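Local atomic coordinates of Csm3 (Thermoplasma volcanium, PDB entry 6AE2), a protein that probably binds RNA as a Csm3-family RAMP subunit of the type III-A CRISPR-Cas effector complex and may act there as an endonuclease. Residues K86-Y96 against T199-L209. Numbering follows the deposited sequence.
Sequences KIRSLLENVDY and TGISLLEDSYL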
ATOM      1  N   LYS A  86     -12.327  -1.475  -7.045  1.00 32.74           N
ATOM      2  CA  LYS A  86     -11.716  -2.026  -5.841  1.00 31.19           C
ATOM      3  C   LYS A  86     -12.594  -1.776  -4.620  1.00 31.24           C
ATOM      4  O   LYS A  86     -12.817  -2.683  -3.810  1.00 27.89           O
ATOM      5  CB  LYS A  86     -10.320  -1.436  -5.637  1.00 27.23           C
ATOM      6  CG  LYS A  86      -9.557  -2.053  -4.478  1.00 30.98           C
ATOM      7  CD  LYS A  86      -9.629  -3.570  -4.535  1.00 37.69           C
ATOM      8  CE  LYS A  86      -8.881  -4.211  -3.382  1.00 45.29           C
ATOM      9  NZ  LYS A  86      -8.056  -5.364  -3.837  1.00 54.92           N
ATOM     10  N   ILE A  87     -13.104  -0.551  -4.474  1.00 30.47           N
ATOM     11  CA  ILE A  87     -13.969  -0.242  -3.339  1.00 32.68           C
ATOM     12  C   ILE A  87     -15.226  -1.097  -3.385  1.00 35.33           C
ATOM     13  O   ILE A  87     -15.685  -1.612  -2.356  1.00 40.90           O
ATOM     14  CB  ILE A  87     -14.308   1.261  -3.311  1.00 37.43           C
ATOM     15  CG1 ILE A  87     -13.056   2.097  -3.044  1.00 36.63           C
ATOM     16  CG2 ILE A  87     -15.365   1.557  -2.256  1.00 36.86           C
ATOM     17  CD1 ILE A  87     -13.298   3.589  -3.152  1.00 37.10           C
ATOM     18  N   ARG A  88     -15.797  -1.274  -4.579  1.00 37.22           N
ATOM     19  CA  ARG A  88     -17.009  -2.076  -4.710  1.00 36.62           C
ATOM     20  C   ARG A  88     -16.751  -3.522  -4.301  1.00 36.02           C
ATOM     21  O   ARG A  88     -17.517  -4.105  -3.524  1.00 35.54           O
ATOM     22  CB  ARG A  88     -17.535  -2.010  -6.143  1.00 33.22           C
ATOM     23  CG  ARG A  88     -19.012  -2.342  -6.260  1.00 37.27           C
ATOM     24  CD  ARG A  88     -19.303  -3.223  -7.464  1.00 46.02           C
ATOM     25  NE  ARG A  88     -20.694  -3.668  -7.474  1.00 57.30           N
ATOM     26  CZ  ARG A  88     -21.661  -3.089  -8.178  1.00 58.95           C
ATOM     27  NH1 ARG A  88     -21.392  -2.039  -8.942  1.00 58.39           N
ATOM     28  NH2 ARG A  88     -22.899  -3.561  -8.120  1.00 60.19           N
ATOM     29  N   SER A  89     -15.665  -4.113  -4.810  1.00 34.67           N
ATOM     30  CA  SER A  89     -15.349  -5.496  -4.469  1.00 39.49           C
ATOM     31  C   SER A  89     -15.106  -5.665  -2.976  1.00 41.99           C
ATOM     32  O   SER A  89     -15.448  -6.709  -2.408  1.00 45.14           O
ATOM     33  CB  SER A  89     -14.131  -5.967  -5.262  1.00 39.96           C
ATOM     34  OG  SER A  89     -12.942  -5.373  -4.769  1.00 56.56           O
ATOM     35  N   LEU A  90     -14.528  -4.652  -2.323  1.00 37.88           N
ATOM     36  CA  LEU A  90     -14.273  -4.745  -0.889  1.00 39.43           C
ATOM     37  C   LEU A  90     -15.571  -4.731  -0.091  1.00 42.82           C
ATOM     38  O   LEU A  90     -15.700  -5.452   0.907  1.00 38.88           O
ATOM     39  CB  LEU A  90     -13.361  -3.604  -0.444  1.00 41.76           C
ATOM     40  CG  LEU A  90     -11.902  -3.695  -0.898  1.00 36.24           C
ATOM     41  CD1 LEU A  90     -11.273  -2.318  -0.933  1.00 32.79           C
ATOM     42  CD2 LEU A  90     -11.115  -4.619   0.012  1.00 34.78           C
ATOM     43  N   LEU A  91     -16.543  -3.918  -0.510  1.00 43.76           N
ATOM     44  CA  LEU A  91     -17.822  -3.890   0.191  1.00 40.51           C
ATOM     45  C   LEU A  91     -18.600  -5.179  -0.034  1.00 36.55           C
ATOM     46  O   LEU A  91     -19.289  -5.661   0.871  1.00 38.52           O
ATOM     47  CB  LEU A  91     -18.637  -2.677  -0.250  1.00 35.39           C
ATOM     48  CG  LEU A  91     -18.079  -1.319   0.180  1.00 32.96           C
ATOM     49  CD1 LEU A  91     -18.530  -0.220  -0.775  1.00 27.64           C
ATOM     50  CD2 LEU A  91     -18.485  -0.998   1.612  1.00 33.23           C
ATOM     51  N   GLU A  92     -18.498  -5.755  -1.233  1.00 42.43           N
ATOM     52  CA  GLU A  92     -19.130  -7.041  -1.491  1.00 48.86           C
ATOM     53  C   GLU A  92     -18.452  -8.174  -0.733  1.00 55.00           C
ATOM     54  O   GLU A  92     -19.084  -9.208  -0.492  1.00 55.99           O
ATOM     55  CB  GLU A  92     -19.130  -7.335  -2.992  1.00 44.94           C
ATOM     56  CG  GLU A  92     -20.043  -6.421  -3.792  1.00 45.51           C
ATOM     57  CD  GLU A  92     -19.710  -6.406  -5.270  1.00 58.10           C
ATOM     58  OE1 GLU A  92     -18.521  -6.569  -5.616  1.00 62.17           O
ATOM     59  OE2 GLU A  92     -20.639  -6.226  -6.087  1.00 61.81           O
ATOM     60  N   ASN A  93     -17.183  -8.001  -0.350  1.00 54.55           N
ATOM     61  CA  ASN A  93     -16.501  -9.012   0.450  1.00 58.02           C
ATOM     62  C   ASN A  93     -16.952  -8.969   1.905  1.00 53.47           C
ATOM     63  O   ASN A  93     -17.065 -10.016   2.552  1.00 59.82           O
ATOM     64  CB  ASN A  93     -14.986  -8.826   0.359  1.00 70.49           C
ATOM     65  CG  ASN A  93     -14.436  -9.178  -1.008  1.00 78.98           C
ATOM     66  OD1 ASN A  93     -15.151  -9.710  -1.857  1.00 83.78           O
ATOM     67  ND2 ASN A  93     -13.159  -8.884  -1.227  1.00 78.77           N
ATOM     68  N   VAL A  94     -17.210  -7.769   2.437  1.00 49.11           N
ATOM     69  CA  VAL A  94     -17.683  -7.632   3.811  1.00 45.93           C
ATOM     70  C   VAL A  94     -19.198  -7.704   3.918  1.00 48.48           C
ATOM     71  O   VAL A  94     -19.736  -7.586   5.029  1.00 48.60           O
ATOM     72  CB  VAL A  94     -17.196  -6.312   4.444  1.00 45.18           C
ATOM     73  CG1 VAL A  94     -15.691  -6.164   4.271  1.00 42.15           C
ATOM     74  CG2 VAL A  94     -17.943  -5.125   3.846  1.00 46.25           C
ATOM     75  N   ASP A  95     -19.904  -7.895   2.800  1.00 51.83           N
ATOM     76  CA  ASP A  95     -21.365  -7.969   2.780  1.00 56.63           C
ATOM     77  C   ASP A  95     -21.978  -6.694   3.363  1.00 51.27           C
ATOM     78  O   ASP A  95     -22.729  -6.715   4.339  1.00 50.09           O
ATOM     79  CB  ASP A  95     -21.856  -9.222   3.519  1.00 67.91           C
ATOM     80  CG  ASP A  95     -23.317  -9.543   3.236  1.00 89.07           C
ATOM     81  OD1 ASP A  95     -24.206  -8.870   3.798  1.00 97.92           O
ATOM     82  OD2 ASP A  95     -23.577 -10.478   2.450  1.00 96.51           O
ATOM     83  N   TYR A  96     -21.628  -5.564   2.749  1.00 43.67           N
ATOM     84  CA  TYR A  96     -22.166  -4.284   3.193  1.00 47.81           C
ATOM     85  C   TYR A  96     -23.601  -4.135   2.708  1.00 49.92           C
ATOM     86  O   TYR A  96     -23.876  -4.228   1.507  1.00 53.81           O
ATOM     87  CB  TYR A  96     -21.310  -3.124   2.687  1.00 49.98           C
ATOM     88  CG  TYR A  96     -21.640  -1.802   3.355  1.00 46.92           C
ATOM     89  CD1 TYR A  96     -22.684  -1.011   2.895  1.00 46.59           C
ATOM     90  CD2 TYR A  96     -20.910  -1.350   4.447  1.00 44.92           C
ATOM     91  CE1 TYR A  96     -22.994   0.192   3.502  1.00 45.70           C
ATOM     92  CE2 TYR A  96     -21.211  -0.146   5.061  1.00 43.00           C
ATOM     93  CZ  TYR A  96     -22.254   0.620   4.583  1.00 46.35           C
ATOM     94  OH  TYR A  96     -22.558   1.817   5.190  1.00 51.36           O
ATOM     95  N   THR A 199     -16.771   4.124   4.467  1.00 37.03           N
ATOM     96  CA  THR A 199     -16.233   2.860   4.962  1.00 41.77           C
ATOM     97  C   THR A 199     -15.619   2.031   3.842  1.00 40.83           C
ATOM     98  O   THR A 199     -14.697   1.244   4.091  1.00 40.12           O
ATOM     99  CB  THR A 199     -17.311   2.049   5.685  1.00 40.29           C
ATOM    100  OG1 THR A 199     -18.084   1.312   4.733  1.00 41.48           O
ATOM    101  CG2 THR A 199     -18.219   2.953   6.495  1.00 45.07           C
ATOM    102  N   GLY A 200     -16.113   2.182   2.612  1.00 36.25           N
ATOM    103  CA  GLY A 200     -15.428   1.574   1.484  1.00 31.69           C
ATOM    104  C   GLY A 200     -14.014   2.101   1.331  1.00 29.91           C
ATOM    105  O   GLY A 200     -13.081   1.340   1.061  1.00 26.51           O
ATOM    106  N   ILE A 201     -13.837   3.411   1.516  1.00 30.72           N
ATOM    107  CA  ILE A 201     -12.502   3.998   1.504  1.00 36.70           C
ATOM    108  C   ILE A 201     -11.676   3.460   2.667  1.00 33.18           C
ATOM    109  O   ILE A 201     -10.480   3.180   2.521  1.00 29.98           O
ATOM    110  CB  ILE A 201     -12.600   5.535   1.532  1.00 33.84           C
ATOM    111  CG1 ILE A 201     -13.042   6.066   0.165  1.00 28.20           C
ATOM    112  CG2 ILE A 201     -11.274   6.163   1.957  1.00 20.08           C
ATOM    113  CD1 ILE A 201     -13.313   7.554   0.146  1.00 23.07           C
ATOM    114  N   SER A 202     -12.304   3.291   3.835  1.00 28.92           N
ATOM    115  CA  SER A 202     -11.601   2.722   4.982  1.00 30.89           C
ATOM    116  C   SER A 202     -11.122   1.307   4.684  1.00 39.12           C
ATOM    117  O   SER A 202      -9.989   0.938   5.018  1.00 48.76           O
ATOM    118  CB  SER A 202     -12.509   2.735   6.211  1.00 37.72           C
ATOM    119  OG  SER A 202     -12.409   3.963   6.908  1.00 42.12           O
ATOM    120  N   LEU A 203     -11.978   0.496   4.053  1.00 36.43           N
ATOM    121  CA  LEU A 203     -11.589  -0.859   3.676  1.00 29.94           C
ATOM    122  C   LEU A 203     -10.380  -0.848   2.749  1.00 36.94           C
ATOM    123  O   LEU A 203      -9.473  -1.678   2.888  1.00 49.00           O
ATOM    124  CB  LEU A 203     -12.764  -1.566   3.000  1.00 34.41           C
ATOM    125  CG  LEU A 203     -13.926  -2.017   3.884  1.00 37.35           C
ATOM    126  CD1 LEU A 203     -14.939  -2.797   3.063  1.00 38.19           C
ATOM    127  CD2 LEU A 203     -13.424  -2.850   5.052  1.00 34.50           C
ATOM    128  N   LEU A 204     -10.345   0.095   1.805  1.00 36.89           N
ATOM    129  CA  LEU A 204      -9.276   0.122   0.812  1.00 42.01           C
ATOM    130  C   LEU A 204      -7.923   0.428   1.441  1.00 39.13           C
ATOM    131  O   LEU A 204      -6.894  -0.071   0.970  1.00 38.72           O
ATOM    132  CB  LEU A 204      -9.609   1.145  -0.276  1.00 34.86           C
ATOM    133  CG  LEU A 204      -8.515   1.496  -1.288  1.00 25.95           C
ATOM    134  CD1 LEU A 204      -8.076   0.265  -2.061  1.00 32.63           C
ATOM    135  CD2 LEU A 204      -8.998   2.576  -2.239  1.00 21.75           C
ATOM    136  N   GLU A 205      -7.898   1.235   2.502  1.00 38.01           N
ATOM    137  CA  GLU A 205      -6.627   1.619   3.104  1.00 40.24           C
ATOM    138  C   GLU A 205      -5.986   0.482   3.888  1.00 33.73           C
ATOM    139  O   GLU A 205      -4.763   0.481   4.065  1.00 28.14           O
ATOM    140  CB  GLU A 205      -6.822   2.847   3.990  1.00 43.12           C
ATOM    141  CG  GLU A 205      -7.548   3.976   3.276  1.00 55.94           C
ATOM    142  CD  GLU A 205      -7.359   5.321   3.945  1.00 62.76           C
ATOM    143  OE1 GLU A 205      -7.003   6.289   3.241  1.00 61.81           O
ATOM    144  OE2 GLU A 205      -7.566   5.407   5.172  1.00 69.00           O
ATOM    145  N   ASP A 206      -6.774  -0.485   4.354  1.00 30.05           N
ATOM    146  CA  ASP A 206      -6.234  -1.736   4.868  1.00 34.97           C
ATOM    147  C   ASP A 206      -6.084  -2.788   3.777  1.00 29.30           C
ATOM    148  O   ASP A 206      -5.831  -3.959   4.085  1.00 27.60           O
ATOM    149  CB  ASP A 206      -7.111  -2.272   5.999  1.00 46.95           C
ATOM    150  CG  ASP A 206      -6.806  -1.615   7.328  1.00 40.12           C
ATOM    151  OD1 ASP A 206      -5.811  -0.863   7.416  1.00 35.02           O
ATOM    152  OD2 ASP A 206      -7.554  -1.863   8.292  1.00 37.93           O
ATOM    153  N   SER A 207      -6.243  -2.389   2.515  1.00 29.46           N
ATOM    154  CA  SER A 207      -5.982  -3.248   1.370  1.00 25.25           C
ATOM    155  C   SER A 207      -5.045  -2.517   0.415  1.00 24.68           C
ATOM    156  O   SER A 207      -4.098  -1.852   0.858  1.00 25.28           O
ATOM    157  CB  SER A 207      -7.286  -3.636   0.670  1.00 25.72           C
ATOM    158  OG  SER A 207      -7.094  -4.763  -0.170  1.00 36.78           O
ATOM    159  N   TYR A 208      -5.307  -2.611  -0.889  1.00 30.14           N
ATOM    160  CA  TYR A 208      -4.374  -2.064  -1.863  1.00 29.00           C
ATOM    161  C   TYR A 208      -5.083  -1.783  -3.180  1.00 32.79           C
ATOM    162  O   TYR A 208      -6.102  -2.399  -3.500  1.00 39.33           O
ATOM    163  CB  TYR A 208      -3.202  -3.023  -2.087  1.00 23.38           C
ATOM    164  CG  TYR A 208      -3.621  -4.352  -2.683  1.00 34.27           C
ATOM    165  CD1 TYR A 208      -4.045  -5.398  -1.872  1.00 38.35           C
ATOM    166  CD2 TYR A 208      -3.594  -4.560  -4.057  1.00 37.19           C
ATOM    167  CE1 TYR A 208      -4.429  -6.611  -2.414  1.00 40.92           C
ATOM    168  CE2 TYR A 208      -3.976  -5.770  -4.605  1.00 39.40           C
ATOM    169  CZ  TYR A 208      -4.392  -6.791  -3.781  1.00 42.59           C
ATOM    170  OH  TYR A 208      -4.772  -7.995  -4.329  1.00 49.58           O
ATOM    171  N   LEU A 209      -4.511  -0.854  -3.943  1.00 23.63           N
ATOM    172  CA  LEU A 209      -4.901  -0.592  -5.320  1.00 23.47           C
ATOM    173  C   LEU A 209      -3.933  -1.280  -6.276  1.00 27.88           C
ATOM    174  O   LEU A 209      -2.750  -1.449  -5.973  1.00 35.15           O
ATOM    175  CB  LEU A 209      -4.923   0.910  -5.618  1.00 25.51           C
ATOM    176  CG  LEU A 209      -6.167   1.727  -5.277  1.00 32.68           C
ATOM    177  CD1 LEU A 209      -5.927   3.197  -5.603  1.00 30.68           C
ATOM    178  CD2 LEU A 209      -7.367   1.187  -6.034  1.00 37.23           C
TER
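Over one face of the Tyr208 ring stands the ammonium group of Lys86, a cation-pi contact with NZ 4.1 Å from the ring centroid, 17° off the normal and displaced toward the rim. The Tyr96 ring, at the other end of the contact, meets Thr199 obliquely, CE2 lying 3.5 Å from OG1. With CG anti to the backbone N (chi1 -175°) and bends at chi2 and chi4, the Lys86 chain reaches the loop after helix 190-205, CE 3.3 Å from Tyr208 O, while CG passes Leu204 CD1 at 3.7 Å. Between these ends, helix segments 86-93 and 199-205 cross almost perpendicularly, at 95°. The backbones come nearest at Gly200, whose CA lies 5.4 Å from Ile87 CA and 3.7 Å from Ile87 CG2. Leu90 lays CD1 against the backbone of Leu204, 3.6 Å from CA, while Leu203 and Val94 meet tip to tip, CD1 to CG1 at 3.7 Å. Ile201 and Leu204 also pack on Ile222, so helix 190-205 joins helix 80-93 to strand 220-230 of the RAMP-fold sheet. Val94 also packs on Trp26 of the second subunit. No hydrogen bond joins the segments; chiefly aliphatic contacts imply cohesion by dispersion and water exclusion, plus one cation-pi contact between partly exposed residues.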